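Local atomic coordinates of hypothetical protein (ST2072) (Sulfolobus tokodaii, PDB entry 1VE0), a protein that is of unknown function but binds zinc ions and belongs to the UPF0047 (YjbQ) family, assembling as three copies of one chain. Residues A[34-39]-A[96-101]; A[5-10]-A[126-131]. All blocks are in the same frame, centred on the assembly; numbering follows the deposited sequence.

Contact 1 (A[34-39]-A[96-101])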
ATOM      1  N   ASN A  34     -16.170 -16.096   0.859  1.00 26.01           N
ATOM      2  CA  ASN A  34     -16.202 -14.812   1.552  1.00 24.93           C
ATOM      3  C   ASN A  34     -14.838 -14.636   2.196  1.00 24.91           C
ATOM      4  O   ASN A  34     -14.383 -15.502   2.945  1.00 23.86           O
ATOM      5  CB  ASN A  34     -17.292 -14.834   2.631  1.00 27.82           C
ATOM      6  CG  ASN A  34     -17.357 -13.543   3.449  1.00 29.84           C
ATOM      7  OD1 ASN A  34     -17.880 -13.541   4.565  1.00 33.69           O
ATOM      8  ND2 ASN A  34     -16.851 -12.447   2.897  1.00 30.94           N
ATOM      9  N   GLY A  35     -14.175 -13.522   1.908  1.00 22.71           N
ATOM     10  CA  GLY A  35     -12.865 -13.321   2.500  1.00 22.10           C
ATOM     11  C   GLY A  35     -12.038 -12.245   1.847  1.00 20.18           C
ATOM     12  O   GLY A  35     -12.573 -11.237   1.387  1.00 19.50           O
ATOM     13  N   ILE A  36     -10.726 -12.470   1.790  1.00 20.04           N
ATOM     14  CA  ILE A  36      -9.808 -11.487   1.225  1.00 18.09           C
ATOM     15  C   ILE A  36      -8.839 -12.118   0.228  1.00 17.41           C
ATOM     16  O   ILE A  36      -8.302 -13.195   0.459  1.00 17.48           O
ATOM     17  CB  ILE A  36      -8.974 -10.808   2.354  1.00 19.67           C
ATOM     18  CG1 ILE A  36      -9.883  -9.945   3.238  1.00 19.83           C
ATOM     19  CG2 ILE A  36      -7.859  -9.962   1.756  1.00 21.80           C
ATOM     20  CD1 ILE A  36     -10.507  -8.769   2.503  1.00 23.65           C
ATOM     21  N   ALA A  37      -8.653 -11.436  -0.891  1.00 14.98           N
ATOM     22  CA  ALA A  37      -7.723 -11.869  -1.916  1.00 16.48           C
ATOM     23  C   ALA A  37      -6.539 -10.920  -1.841  1.00 15.88           C
ATOM     24  O   ALA A  37      -6.710  -9.696  -1.898  1.00 17.05           O
ATOM     25  CB  ALA A  37      -8.371 -11.773  -3.295  1.00 17.31           C
ATOM     26  N   HIS A  38      -5.349 -11.473  -1.669  1.00 14.89           N
ATOM     27  CA  HIS A  38      -4.145 -10.655  -1.654  1.00 17.14           C
ATOM     28  C   HIS A  38      -3.521 -10.873  -3.024  1.00 16.19           C
ATOM     29  O   HIS A  38      -3.092 -11.981  -3.331  1.00 15.89           O
ATOM     30  CB  HIS A  38      -3.180 -11.136  -0.575  1.00 18.80           C
ATOM     31  CG  HIS A  38      -3.684 -10.931   0.816  1.00 22.01           C
ATOM     32  ND1 HIS A  38      -3.498  -9.755   1.507  1.00 24.18           N
ATOM     33  CD2 HIS A  38      -4.397 -11.742   1.634  1.00 21.13           C
ATOM     34  CE1 HIS A  38      -4.074  -9.848   2.693  1.00 23.62           C
ATOM     35  NE2 HIS A  38      -4.625 -11.044   2.795  1.00 20.36           N
ATOM     36  N   VAL A  39      -3.496  -9.831  -3.847  1.00 15.43           N
ATOM     37  CA  VAL A  39      -2.921  -9.915  -5.192  1.00 15.95           C
ATOM     38  C   VAL A  39      -1.489  -9.443  -5.010  1.00 16.79           C
ATOM     39  O   VAL A  39      -1.234  -8.260  -4.733  1.00 16.10           O
ATOM     40  CB  VAL A  39      -3.678  -9.007  -6.168  1.00 15.74           C
ATOM     41  CG1 VAL A  39      -3.082  -9.108  -7.574  1.00 14.86           C
ATOM     42  CG2 VAL A  39      -5.153  -9.422  -6.191  1.00 16.41           C
ATOM     43  N   SER A  96       1.584  -5.295  -3.703  1.00 15.61           N
ATOM     44  CA  SER A  96       0.342  -6.005  -3.474  1.00 16.29           C
ATOM     45  C   SER A  96      -0.815  -5.056  -3.217  1.00 16.03           C
ATOM     46  O   SER A  96      -0.618  -3.880  -2.910  1.00 15.59           O
ATOM     47  CB  SER A  96       0.464  -6.956  -2.272  1.00 18.65           C
ATOM     48  OG  SER A  96       0.590  -6.230  -1.052  1.00 19.88           O
ATOM     49  N   ARG A  97      -2.018  -5.599  -3.355  1.00 14.75           N
ATOM     50  CA  ARG A  97      -3.263  -4.883  -3.109  1.00 17.26           C
ATOM     51  C   ARG A  97      -4.255  -5.937  -2.618  1.00 17.74           C
ATOM     52  O   ARG A  97      -4.141  -7.110  -2.980  1.00 17.87           O
ATOM     53  CB  ARG A  97      -3.796  -4.237  -4.399  1.00 15.64           C
ATOM     54  CG  ARG A  97      -3.068  -2.961  -4.806  1.00 13.97           C
ATOM     55  CD  ARG A  97      -3.323  -1.860  -3.788  1.00 13.48           C
ATOM     56  NE  ARG A  97      -2.751  -0.581  -4.204  1.00 11.78           N
ATOM     57  CZ  ARG A  97      -1.471  -0.249  -4.064  1.00 15.39           C
ATOM     58  NH1 ARG A  97      -0.609  -1.109  -3.521  1.00 13.43           N
ATOM     59  NH2 ARG A  97      -1.057   0.963  -4.431  1.00 13.71           N
ATOM     60  N   VAL A  98      -5.210  -5.533  -1.787  1.00 17.13           N
ATOM     61  CA  VAL A  98      -6.206  -6.474  -1.306  1.00 18.11           C
ATOM     62  C   VAL A  98      -7.534  -6.212  -1.997  1.00 18.45           C
ATOM     63  O   VAL A  98      -7.865  -5.072  -2.321  1.00 17.77           O
ATOM     64  CB  VAL A  98      -6.411  -6.369   0.218  1.00 21.07           C
ATOM     65  CG1 VAL A  98      -5.121  -6.717   0.939  1.00 23.17           C
ATOM     66  CG2 VAL A  98      -6.841  -4.979   0.587  1.00 20.58           C
ATOM     67  N   VAL A  99      -8.280  -7.280  -2.254  1.00 16.87           N
ATOM     68  CA  VAL A  99      -9.587  -7.148  -2.877  1.00 18.53           C
ATOM     69  C   VAL A  99     -10.498  -8.055  -2.067  1.00 18.80           C
ATOM     70  O   VAL A  99     -10.181  -9.215  -1.826  1.00 17.34           O
ATOM     71  CB  VAL A  99      -9.583  -7.590  -4.365  1.00 18.02           C
ATOM     72  CG1 VAL A  99     -10.958  -7.358  -4.978  1.00 17.12           C
ATOM     73  CG2 VAL A  99      -8.550  -6.796  -5.139  1.00 19.36           C
ATOM     74  N   PRO A 100     -11.617  -7.513  -1.575  1.00 19.56           N
ATOM     75  CA  PRO A 100     -12.492  -8.390  -0.795  1.00 19.83           C
ATOM     76  C   PRO A 100     -13.219  -9.349  -1.726  1.00 21.42           C
ATOM     77  O   PRO A 100     -13.404  -9.056  -2.904  1.00 18.91           O
ATOM     78  CB  PRO A 100     -13.442  -7.418  -0.100  1.00 21.42           C
ATOM     79  CG  PRO A 100     -13.521  -6.257  -1.091  1.00 22.41           C
ATOM     80  CD  PRO A 100     -12.090  -6.117  -1.578  1.00 21.18           C
ATOM     81  N   ILE A 101     -13.610 -10.493  -1.180  1.00 20.79           N
ATOM     82  CA  ILE A 101     -14.337 -11.507  -1.918  1.00 23.97           C
ATOM     83  C   ILE A 101     -15.673 -11.668  -1.198  1.00 24.93           C
ATOM     84  O   ILE A 101     -15.706 -11.773   0.025  1.00 26.93           O
ATOM     85  CB  ILE A 101     -13.607 -12.872  -1.880  1.00 22.65           C
ATOM     86  CG1 ILE A 101     -12.206 -12.739  -2.478  1.00 22.98           C
ATOM     87  CG2 ILE A 101     -14.420 -13.909  -2.655  1.00 22.73           C
ATOM     88  CD1 ILE A 101     -11.366 -14.002  -2.355  1.00 24.09           C
TER

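Contact 2 (A[5-10]-A[126-131])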
ATOM      1  N   SER A   5      -4.034 -20.618  -2.868  1.00 25.37           N
ATOM      2  CA  SER A   5      -2.828 -20.000  -3.398  1.00 26.49           C
ATOM      3  C   SER A   5      -2.739 -20.372  -4.861  1.00 27.33           C
ATOM      4  O   SER A   5      -2.584 -21.550  -5.195  1.00 27.20           O
ATOM      5  CB  SER A   5      -1.590 -20.519  -2.667  1.00 26.86           C
ATOM      6  OG  SER A   5      -1.703 -20.321  -1.272  1.00 28.52           O
ATOM      7  N   LYS A   6      -2.852 -19.379  -5.736  1.00 24.63           N
ATOM      8  CA  LYS A   6      -2.784 -19.638  -7.166  1.00 26.29           C
ATOM      9  C   LYS A   6      -2.016 -18.554  -7.895  1.00 25.22           C
ATOM     10  O   LYS A   6      -2.199 -17.357  -7.622  1.00 25.30           O
ATOM     11  CB  LYS A   6      -4.192 -19.768  -7.756  1.00 27.26           C
ATOM     12  CG  LYS A   6      -4.961 -20.961  -7.217  1.00 33.53           C
ATOM     13  CD  LYS A   6      -5.964 -21.505  -8.236  1.00 37.78           C
ATOM     14  CE  LYS A   6      -7.222 -20.651  -8.332  1.00 38.86           C
ATOM     15  NZ  LYS A   6      -8.172 -20.846  -7.185  1.00 38.31           N
ATOM     16  N   GLU A   7      -1.163 -18.977  -8.825  1.00 22.84           N
ATOM     17  CA  GLU A   7      -0.347 -18.055  -9.603  1.00 25.07           C
ATOM     18  C   GLU A   7      -0.685 -18.109 -11.086  1.00 25.70           C
ATOM     19  O   GLU A   7      -1.125 -19.139 -11.588  1.00 27.71           O
ATOM     20  CB  GLU A   7       1.138 -18.396  -9.439  1.00 27.97           C
ATOM     21  CG  GLU A   7       1.681 -18.259  -8.022  1.00 29.96           C
ATOM     22  CD  GLU A   7       3.180 -18.522  -7.941  1.00 34.65           C
ATOM     23  OE1 GLU A   7       3.783 -18.224  -6.887  1.00 36.79           O
ATOM     24  OE2 GLU A   7       3.758 -19.027  -8.927  1.00 35.98           O
ATOM     25  N   PHE A   8      -0.498 -16.990 -11.776  1.00 23.66           N
ATOM     26  CA  PHE A   8      -0.707 -16.931 -13.216  1.00 22.90           C
ATOM     27  C   PHE A   8       0.325 -15.944 -13.750  1.00 22.91           C
ATOM     28  O   PHE A   8       0.867 -15.145 -12.984  1.00 22.15           O
ATOM     29  CB  PHE A   8      -2.140 -16.505 -13.568  1.00 22.37           C
ATOM     30  CG  PHE A   8      -2.521 -15.124 -13.090  1.00 21.63           C
ATOM     31  CD1 PHE A   8      -2.172 -13.995 -13.829  1.00 21.00           C
ATOM     32  CD2 PHE A   8      -3.268 -14.960 -11.921  1.00 20.31           C
ATOM     33  CE1 PHE A   8      -2.564 -12.716 -13.418  1.00 20.89           C
ATOM     34  CE2 PHE A   8      -3.669 -13.683 -11.495  1.00 18.41           C
ATOM     35  CZ  PHE A   8      -3.316 -12.560 -12.247  1.00 19.48           C
ATOM     36  N   THR A   9       0.630 -16.015 -15.045  1.00 24.30           N
ATOM     37  CA  THR A   9       1.621 -15.116 -15.636  1.00 24.07           C
ATOM     38  C   THR A   9       1.013 -14.223 -16.709  1.00 25.55           C
ATOM     39  O   THR A   9       0.009 -14.564 -17.324  1.00 26.15           O
ATOM     40  CB  THR A   9       2.791 -15.889 -16.307  1.00 25.92           C
ATOM     41  OG1 THR A   9       2.276 -16.695 -17.372  1.00 24.40           O
ATOM     42  CG2 THR A   9       3.507 -16.780 -15.309  1.00 25.56           C
ATOM     43  N   VAL A  10       1.622 -13.066 -16.911  1.00 24.86           N
ATOM     44  CA  VAL A  10       1.176 -12.144 -17.932  1.00 27.62           C
ATOM     45  C   VAL A  10       2.441 -11.637 -18.587  1.00 28.35           C
ATOM     46  O   VAL A  10       3.453 -11.414 -17.921  1.00 29.96           O
ATOM     47  CB  VAL A  10       0.376 -10.949 -17.359  1.00 28.81           C
ATOM     48  CG1 VAL A  10      -0.910 -11.446 -16.711  1.00 30.24           C
ATOM     49  CG2 VAL A  10       1.219 -10.188 -16.357  1.00 28.36           C
ATOM     50  N   THR A 126       4.884 -12.844 -12.985  1.00 20.14           N
ATOM     51  CA  THR A 126       4.051 -13.802 -12.285  1.00 21.53           C
ATOM     52  C   THR A 126       3.246 -13.099 -11.202  1.00 21.81           C
ATOM     53  O   THR A 126       3.785 -12.282 -10.453  1.00 21.91           O
ATOM     54  CB  THR A 126       4.905 -14.885 -11.627  1.00 22.63           C
ATOM     55  OG1 THR A 126       5.632 -15.588 -12.640  1.00 22.31           O
ATOM     56  CG2 THR A 126       4.024 -15.866 -10.856  1.00 23.56           C
ATOM     57  N   VAL A 127       1.959 -13.410 -11.130  1.00 20.53           N
ATOM     58  CA  VAL A 127       1.100 -12.832 -10.106  1.00 20.72           C
ATOM     59  C   VAL A 127       0.607 -13.926  -9.170  1.00 18.98           C
ATOM     60  O   VAL A 127       0.097 -14.954  -9.615  1.00 19.35           O
ATOM     61  CB  VAL A 127      -0.141 -12.131 -10.716  1.00 20.19           C
ATOM     62  CG1 VAL A 127      -1.048 -11.601  -9.592  1.00 18.21           C
ATOM     63  CG2 VAL A 127       0.296 -10.987 -11.613  1.00 20.61           C
ATOM     64  N   LEU A 128       0.791 -13.730  -7.873  1.00 17.01           N
ATOM     65  CA  LEU A 128       0.286 -14.696  -6.903  1.00 18.81           C
ATOM     66  C   LEU A 128      -0.997 -14.147  -6.266  1.00 20.04           C
ATOM     67  O   LEU A 128      -1.030 -12.993  -5.807  1.00 19.27           O
ATOM     68  CB  LEU A 128       1.321 -14.950  -5.798  1.00 19.70           C
ATOM     69  CG  LEU A 128       0.799 -15.579  -4.502  1.00 19.86           C
ATOM     70  CD1 LEU A 128       0.343 -17.026  -4.737  1.00 19.81           C
ATOM     71  CD2 LEU A 128       1.900 -15.527  -3.450  1.00 21.23           C
ATOM     72  N   VAL A 129      -2.056 -14.950  -6.270  1.00 18.60           N
ATOM     73  CA  VAL A 129      -3.300 -14.552  -5.629  1.00 20.15           C
ATOM     74  C   VAL A 129      -3.461 -15.512  -4.454  1.00 21.74           C
ATOM     75  O   VAL A 129      -3.698 -16.717  -4.622  1.00 22.31           O
ATOM     76  CB  VAL A 129      -4.522 -14.663  -6.564  1.00 21.14           C
ATOM     77  CG1 VAL A 129      -5.775 -14.177  -5.817  1.00 21.46           C
ATOM     78  CG2 VAL A 129      -4.299 -13.816  -7.832  1.00 18.71           C
ATOM     79  N   LYS A 130      -3.296 -14.971  -3.260  1.00 18.81           N
ATOM     80  CA  LYS A 130      -3.388 -15.748  -2.041  1.00 20.56           C
ATOM     81  C   LYS A 130      -4.664 -15.298  -1.359  1.00 21.63           C
ATOM     82  O   LYS A 130      -4.739 -14.174  -0.854  1.00 21.24           O
ATOM     83  CB  LYS A 130      -2.171 -15.445  -1.161  1.00 20.02           C
ATOM     84  CG  LYS A 130      -2.051 -16.298   0.078  1.00 25.12           C
ATOM     85  CD  LYS A 130      -0.807 -17.139   0.018  1.00 23.26           C
ATOM     86  CE  LYS A 130      -0.582 -17.889   1.306  1.00 27.30           C
ATOM     87  NZ  LYS A 130       0.429 -18.947   1.107  1.00 27.33           N
ATOM     88  N   SER A 131      -5.669 -16.168  -1.355  1.00 20.51           N
ATOM     89  CA  SER A 131      -6.949 -15.831  -0.751  1.00 21.97           C
ATOM     90  C   SER A 131      -7.214 -16.582   0.538  1.00 22.84           C
ATOM     91  O   SER A 131      -6.841 -17.750   0.690  1.00 25.03           O
ATOM     92  CB  SER A 131      -8.081 -16.106  -1.743  1.00 22.71           C
ATOM     93  OG  SER A 131      -7.818 -15.479  -2.978  1.00 20.18           O
TER

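Contact 1 (A[34-39]-A[96-101])
On one face of this antiparallel strand pair Ala37, Val39, Val99 and Ile101 form the apolar centre. Ile101 extends its chain (chi2 174°) along the neighbouring strand, so that CD1 ends against the Ala37 methyl, 3.8 Å from Ala37 CB. Val39 and Val99 meet more loosely through their CG2 methyls, and Ile48, Ile50 and Ile114 of the three-stranded sheet pack against this face. On the other face Ile36 bends at chi2 (-64°) and lays CD1 obliquely against Pro100, 4.1 Å from Pro100 CB. His38 and Val98 run side by side, with Val98 CG1 3.5 Å from His38 ND1, a nitrogen buried here with no partner in the model, while CG2 of Ile36 lies over the rim of one imidazole face. Ile36 and Ser96 of neighbouring subunits pack onto His38 and Val98.

Between the faces run six backbone bonds in three hydrogen-bonded pairs, Gly35 with Ile101, Ala37 with Val99 and Val39 with Arg97. The Val39 N to Arg97 O bond (2.9 Å) lies nearly along the carbonyl axis. At the polar edge Ile101 O accepts twice within the pair, from Gly35 N, which approaches above the carbonyl plane, and from Asn34 ND2 at 3.2 Å, which lies in that plane. Lys130 NZ of the second subunit is a third donor. Three donors, one probably cationic, thus converge on a single carbonyl and would probably polarise it, so this edge of the pair is also a polar junction between subunits.

Contact 2 (A[5-10]-A[126-131])
Residues 5-10, on strand 2-11, which is outermost in this chain's antiparallel five-stranded sheet, pair with 126-131, and the two faces of the pair differ sharply. The tight side is built on Phe8. A chi1 of 62° puts its CG over the backbone, flanked by both N and C, and the ring lies alongside Val127, whose CB sits over one face in a CH-pi contact 3.8 Å from the Phe8 ring centroid. Val129 CG2 meets the ring edge, 3.7 Å from Phe8 CE2, and helix 22-28 packs on the ring through Gln24 and Val25. An alanine in place of the phenylalanine here would remove the ring and would probably loosen the packing between Val127, Val129 and that helix. On the looser face Ser5, Glu7 and Thr9 are exposed, but Leu128 and Lys130 are buried and touched by the third subunit. Glu7 CG lies 3.8 Å from Leu128 CD1, and Thr9 brings its methyl to Thr126 OG1. Lys130 NZ bonds weakly to Ser5 OG; its stronger partner is Ile101 O of the third subunit. Among the backbone bonds, Val127 N reaches Phe8 O at 2.8 Å with a nearly linear N-H...O angle of 178°.

From the N terminus the chain first lays down strand 2-11, whose partner 124-133 comes only near the C terminus, so contact 2 closes a loop of 115 residues around almost the whole fold. Within that loop contact 1 closes a smaller one, in which 56 residues, including strand 46-51 and helices 55-68 and 84-93, separate 34-39 from 96-101. The loops therefore nest without crossing. Strands 35-41 and 124-133 are neighbours, which makes the two contacts successive parts of one sheet: His38 N probably bonds to Lys130 O at 2.9 Å, and Val39 CG1 packs on Val127 CG1. Both contacts also touch the third subunit, so the joined sheet takes part in the trimer.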